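LRA-12 (Uncultured bacterium, PDB 5AEB) is a class B3 di-zinc metallo-beta-lactamase that probably hydrolyses beta-lactam antibiotics, carbapenems among them. Local coordinates at residues K103-G117 and S129-H141. Numbering follows the deposited sequence.
Sequences KLMADEGDATVMADG and SMFEPIIADRLLH. With CO (cobalt (II) ion), chain G.
Gly-117 lies over one face of the Phe-131 ring, its CA 3.8 Å from the ring centroid in a CH-pi contact. A chi1 of 56° brings the ring against Gly-117 at the end of helix 111-115. Gly-117, at positive phi, closes that helix as the C-prime residue of a Schellman motif. Its O receives Met-130 N (2.7 Å) and Phe-131 N from opposite faces of the carbonyl plane, while Ser-129 OG donates to Asp-116 O. The buried Phe-131 side chain is about 6 Å from that of the zinc ligand His-86.

Strand 138-140, an edge strand of its sheet, pairs in parallel with strand 103-107 in a beta-alpha-beta unit. Asp-137 opens the pairing: its OD2 takes Leu-104 N (2.9 Å) on the anti lone pair. Ala-106 N then donates to Arg-138 O, Leu-140 N to Ala-106 O, and Glu-108 N to Leu-140 O. Inside, Leu-104 CD2 meets Ile-134 CG2 at 3.5 Å, the two side chains crossing at about a right angle. A water linking Ala-111 O, Ile-134 O and Ala-136 N bridges helix and loop.

The solvent side is more exposed: there His-141 reaches a cobalt ion through NE2 (2.0 Å). Glu-108 grips that ion unequally, OE2 at 1.9 Å and OE1 at 2.4 Å, its carboxylate turned 74° from the imidazole. Ligands following two neighbouring strands, both touching a crystal neighbour, are consistent with an adventitious cobalt site apart from the zinc centre.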
loop_
_atom_site.group_PDB
_atom_site.type_symbol
_atom_site.label_atom_id
_atom_site.label_comp_id
_atom_site.label_asym_id
_atom_site.label_seq_id
_atom_site.Cartn_x
_atom_site.Cartn_y
_atom_site.Cartn_z
ATOM N N LYS A 103 11.264 11.779 3.621
ATOM C CA LYS A 103 10.402 12.480 2.648
ATOM C C LYS A 103 9.194 11.592 2.319
ATOM O O LYS A 103 9.343 10.381 1.990
ATOM C CB LYS A 103 11.197 12.810 1.372
ATOM C CG LYS A 103 12.215 13.936 1.588
ATOM C CD LYS A 103 12.961 14.312 0.301
ATOM C CE LYS A 103 13.739 15.632 0.459
ATOM N NZ LYS A 103 14.883 15.693 -0.511
ATOM N N LEU A 104 8.001 12.161 2.422
ATOM C CA LEU A 104 6.806 11.426 2.066
ATOM C C LEU A 104 6.456 11.754 0.623
ATOM O O LEU A 104 6.376 12.932 0.231
ATOM C CB LEU A 104 5.652 11.774 3.012
ATOM C CG LEU A 104 4.243 11.452 2.504
ATOM C CD1 LEU A 104 3.965 9.949 2.449
ATOM C CD2 LEU A 104 3.263 12.137 3.437
ATOM N N MET A 105 6.303 10.718 -0.197
ATOM C CA MET A 105 5.937 10.944 -1.581
ATOM C C MET A 105 4.578 10.332 -1.831
ATOM O O MET A 105 4.320 9.185 -1.468
ATOM C CB MET A 105 6.991 10.391 -2.521
ATOM C CG MET A 105 8.383 10.831 -2.118
ATOM S SD MET A 105 9.578 10.334 -3.352
ATOM C CE MET A 105 11.057 11.113 -2.673
ATOM N N ALA A 106 3.692 11.101 -2.445
ATOM C CA ALA A 106 2.318 10.641 -2.593
ATOM C C ALA A 106 1.719 10.938 -3.961
ATOM O O ALA A 106 2.006 11.977 -4.577
ATOM C CB ALA A 106 1.441 11.215 -1.473
ATOM N N ASP A 107 0.893 10.001 -4.436
ATOM C CA ASP A 107 0.097 10.216 -5.634
ATOM C C ASP A 107 -0.664 11.532 -5.419
ATOM O O ASP A 107 -1.390 11.698 -4.428
ATOM C CB ASP A 107 -0.845 9.039 -5.842
ATOM C CG ASP A 107 -1.596 9.085 -7.164
ATOM O OD1 ASP A 107 -2.231 10.142 -7.479
ATOM O OD2 ASP A 107 -1.599 8.048 -7.867
ATOM N N GLU A 108 -0.459 12.475 -6.331
ATOM C CA GLU A 108 -1.166 13.748 -6.294
ATOM C C GLU A 108 -2.670 13.615 -5.994
ATOM O O GLU A 108 -3.213 14.430 -5.272
ATOM C CB GLU A 108 -0.995 14.489 -7.605
ATOM C CG GLU A 108 -1.117 16.004 -7.467
ATOM C CD GLU A 108 -0.606 16.723 -8.711
ATOM O OE1 GLU A 108 -0.837 16.257 -9.844
ATOM O OE2 GLU A 108 0.032 17.757 -8.596
ATOM N N GLY A 109 -3.345 12.605 -6.559
ATOM C CA GLY A 109 -4.792 12.429 -6.321
ATOM C C GLY A 109 -5.191 12.339 -4.844
ATOM O O GLY A 109 -6.324 12.569 -4.503
ATOM N N ASP A 110 -4.263 11.974 -3.957
ATOM C CA ASP A 110 -4.599 11.791 -2.556
ATOM C C ASP A 110 -3.991 12.879 -1.666
ATOM O O ASP A 110 -4.171 12.847 -0.441
ATOM C CB ASP A 110 -4.141 10.418 -2.074
ATOM C CG ASP A 110 -5.207 9.324 -2.248
ATOM O OD1 ASP A 110 -6.395 9.624 -2.553
ATOM O OD2 ASP A 110 -4.840 8.143 -2.065
ATOM N N ALA A 111 -3.292 13.848 -2.272
ATOM C CA ALA A 111 -2.496 14.813 -1.487
ATOM C C ALA A 111 -3.392 15.576 -0.538
ATOM O O ALA A 111 -3.051 15.729 0.637
ATOM C CB ALA A 111 -1.736 15.773 -2.388
ATOM N N THR A 112 -4.542 16.005 -1.061
ATOM C CA THR A 112 -5.552 16.753 -0.312
ATOM C C THR A 112 -6.160 15.948 0.838
ATOM O O THR A 112 -6.179 16.424 1.987
ATOM C CB THR A 112 -6.670 17.285 -1.249
ATOM O OG1 THR A 112 -6.072 18.159 -2.209
ATOM C CG2 THR A 112 -7.716 18.126 -0.473
ATOM N N VAL A 113 -6.664 14.753 0.541
ATOM C CA VAL A 113 -7.194 13.895 1.586
ATOM C C VAL A 113 -6.123 13.684 2.667
ATOM O O VAL A 113 -6.429 13.706 3.847
ATOM C CB VAL A 113 -7.683 12.548 1.023
ATOM C CG1 VAL A 113 -7.985 11.573 2.144
ATOM C CG2 VAL A 113 -8.934 12.753 0.175
ATOM N N MET A 114 -4.862 13.531 2.252
ATOM C CA MET A 114 -3.779 13.282 3.205
ATOM C C MET A 114 -3.530 14.483 4.106
ATOM O O MET A 114 -3.363 14.325 5.312
ATOM C CB MET A 114 -2.484 12.899 2.491
ATOM C CG MET A 114 -2.445 11.445 2.086
ATOM S SD MET A 114 -1.064 11.035 0.994
ATOM C CE MET A 114 0.352 11.145 2.095
ATOM N N ALA A 115 -3.514 15.664 3.497
ATOM C CA ALA A 115 -3.321 16.919 4.201
ATOM C C ALA A 115 -4.465 17.214 5.192
ATOM O O ALA A 115 -4.247 17.911 6.193
ATOM C CB ALA A 115 -3.141 18.057 3.198
ATOM N N ASP A 116 -5.668 16.689 4.947
ATOM C CA ASP A 116 -6.764 16.883 5.939
ATOM C C ASP A 116 -7.127 15.648 6.760
ATOM O O ASP A 116 -8.163 15.630 7.420
ATOM C CB ASP A 116 -8.033 17.502 5.322
ATOM C CG ASP A 116 -8.672 16.608 4.266
ATOM O OD1 ASP A 116 -8.749 15.352 4.445
ATOM O OD2 ASP A 116 -9.113 17.175 3.235
ATOM N N GLY A 117 -6.285 14.622 6.714
ATOM C CA GLY A 117 -6.536 13.426 7.513
ATOM C C GLY A 117 -7.801 12.645 7.165
ATOM O O GLY A 117 -8.333 11.907 8.013
ATOM N N SER A 129 -11.295 14.475 10.720
ATOM C CA SER A 129 -10.100 13.664 10.414
ATOM C C SER A 129 -10.163 12.249 10.966
ATOM O O SER A 129 -10.449 12.052 12.142
ATOM C CB SER A 129 -8.824 14.344 10.918
ATOM O OG SER A 129 -8.456 15.402 10.061
ATOM N N MET A 130 -9.882 11.269 10.103
ATOM C CA MET A 130 -9.833 9.857 10.511
ATOM C C MET A 130 -8.427 9.333 10.824
ATOM O O MET A 130 -8.268 8.293 11.447
ATOM C CB MET A 130 -10.523 8.989 9.472
ATOM C CG MET A 130 -11.974 9.383 9.230
ATOM S SD MET A 130 -12.485 8.938 7.556
ATOM C CE MET A 130 -12.430 7.163 7.730
ATOM N N PHE A 131 -7.412 10.063 10.387
ATOM C CA PHE A 131 -6.008 9.772 10.737
ATOM C C PHE A 131 -5.258 11.106 10.818
ATOM O O PHE A 131 -5.754 12.123 10.294
ATOM C CB PHE A 131 -5.343 8.833 9.702
ATOM C CG PHE A 131 -5.396 9.352 8.290
ATOM C CD1 PHE A 131 -4.374 10.153 7.787
ATOM C CD2 PHE A 131 -6.466 9.034 7.460
ATOM C CE1 PHE A 131 -4.436 10.648 6.479
ATOM C CE2 PHE A 131 -6.529 9.505 6.152
ATOM C CZ PHE A 131 -5.509 10.313 5.651
ATOM N N GLU A 132 -4.082 11.104 11.458
ATOM C CA GLU A 132 -3.280 12.352 11.572
ATOM C C GLU A 132 -2.870 12.855 10.183
ATOM O O GLU A 132 -2.246 12.110 9.420
ATOM C CB GLU A 132 -2.043 12.155 12.469
ATOM C CG GLU A 132 -1.202 13.427 12.732
ATOM C CD GLU A 132 -1.926 14.468 13.587
ATOM O OE1 GLU A 132 -2.732 14.104 14.472
ATOM O OE2 GLU A 132 -1.704 15.678 13.346
ATOM N N PRO A 133 -3.261 14.097 9.833
ATOM C CA PRO A 133 -2.847 14.699 8.560
ATOM C C PRO A 133 -1.336 14.574 8.309
ATOM O O PRO A 133 -0.548 14.645 9.230
ATOM C CB PRO A 133 -3.200 16.175 8.739
ATOM C CG PRO A 133 -4.379 16.145 9.658
ATOM C CD PRO A 133 -4.136 14.996 10.604
ATOM N N ILE A 134 -0.960 14.375 7.056
ATOM C CA ILE A 134 0.431 14.423 6.643
ATOM C C ILE A 134 0.510 15.238 5.352
ATOM O O ILE A 134 -0.385 15.172 4.494
ATOM C CB ILE A 134 1.086 13.046 6.351
ATOM C CG1 ILE A 134 0.449 11.882 7.095
ATOM C CG2 ILE A 134 2.547 13.126 6.757
ATOM C CD1 ILE A 134 -0.703 11.259 6.335
ATOM N N ILE A 135 1.593 15.971 5.201
ATOM C CA ILE A 135 1.821 16.730 3.957
ATOM C C ILE A 135 2.944 16.062 3.163
ATOM O O ILE A 135 4.049 15.866 3.684
ATOM C CB ILE A 135 2.162 18.190 4.268
ATOM C CG1 ILE A 135 0.953 18.856 4.922
ATOM C CG2 ILE A 135 2.647 18.952 3.017
ATOM C CD1 ILE A 135 1.325 20.051 5.780
ATOM N N ALA A 136 2.672 15.708 1.912
ATOM C CA ALA A 136 3.704 15.096 1.094
ATOM C C ALA A 136 4.803 16.113 0.674
ATOM O O ALA A 136 4.523 17.257 0.343
ATOM C CB ALA A 136 3.088 14.427 -0.108
ATOM N N ASP A 137 6.049 15.667 0.733
ATOM C CA ASP A 137 7.154 16.415 0.233
ATOM C C ASP A 137 7.231 16.285 -1.290
ATOM O O ASP A 137 7.726 17.178 -1.938
ATOM C CB ASP A 137 8.446 15.939 0.895
ATOM C CG ASP A 137 8.377 16.014 2.414
ATOM O OD1 ASP A 137 8.592 17.095 2.951
ATOM O OD2 ASP A 137 8.098 15.021 3.079
ATOM N N ARG A 138 6.769 15.179 -1.868
ATOM C CA ARG A 138 6.708 15.112 -3.344
ATOM C C ARG A 138 5.336 14.643 -3.813
ATOM O O ARG A 138 4.791 13.669 -3.296
ATOM C CB ARG A 138 7.818 14.247 -3.979
ATOM C CG ARG A 138 8.322 14.888 -5.267
ATOM C CD ARG A 138 8.441 14.014 -6.519
ATOM N NE ARG A 138 9.448 12.971 -6.397
ATOM C CZ ARG A 138 9.720 12.061 -7.337
ATOM N NH1 ARG A 138 9.102 12.065 -8.506
ATOM N NH2 ARG A 138 10.642 11.146 -7.105
ATOM N N LEU A 139 4.773 15.358 -4.781
ATOM C CA LEU A 139 3.546 14.924 -5.430
ATOM C C LEU A 139 3.964 14.157 -6.659
ATOM O O LEU A 139 4.626 14.695 -7.536
ATOM C CB LEU A 139 2.661 16.119 -5.796
ATOM C CG LEU A 139 2.353 17.105 -4.656
ATOM C CD1 LEU A 139 1.488 18.259 -5.147
ATOM C CD2 LEU A 139 1.657 16.360 -3.517
ATOM N N LEU A 140 3.596 12.882 -6.685
ATOM C CA LEU A 140 3.878 11.969 -7.770
ATOM C C LEU A 140 2.723 11.880 -8.751
ATOM O O LEU A 140 1.547 11.885 -8.328
ATOM C CB LEU A 140 4.056 10.573 -7.189
ATOM C CG LEU A 140 5.184 10.397 -6.158
ATOM C CD1 LEU A 140 5.111 9.039 -5.477
ATOM C CD2 LEU A 140 6.509 10.612 -6.875
ATOM N N HIS A 141 3.072 11.746 -10.038
ATOM C CA HIS A 141 2.113 11.522 -11.118
ATOM C C HIS A 141 2.361 10.163 -11.682
ATOM O O HIS A 141 3.445 9.586 -11.480
ATOM C CB HIS A 141 2.290 12.584 -12.232
ATOM C CG HIS A 141 2.503 13.994 -11.701
ATOM N ND1 HIS A 141 3.743 14.530 -11.528
ATOM C CD2 HIS A 141 1.595 14.961 -11.272
ATOM C CE1 HIS A 141 3.627 15.775 -11.014
ATOM N NE2 HIS A 141 2.310 16.042 -10.860
HETATM CO CO CO G . 1.180 17.545 -10.126
HETATM O O HOH W 1 -0.474 15.712 1.881
#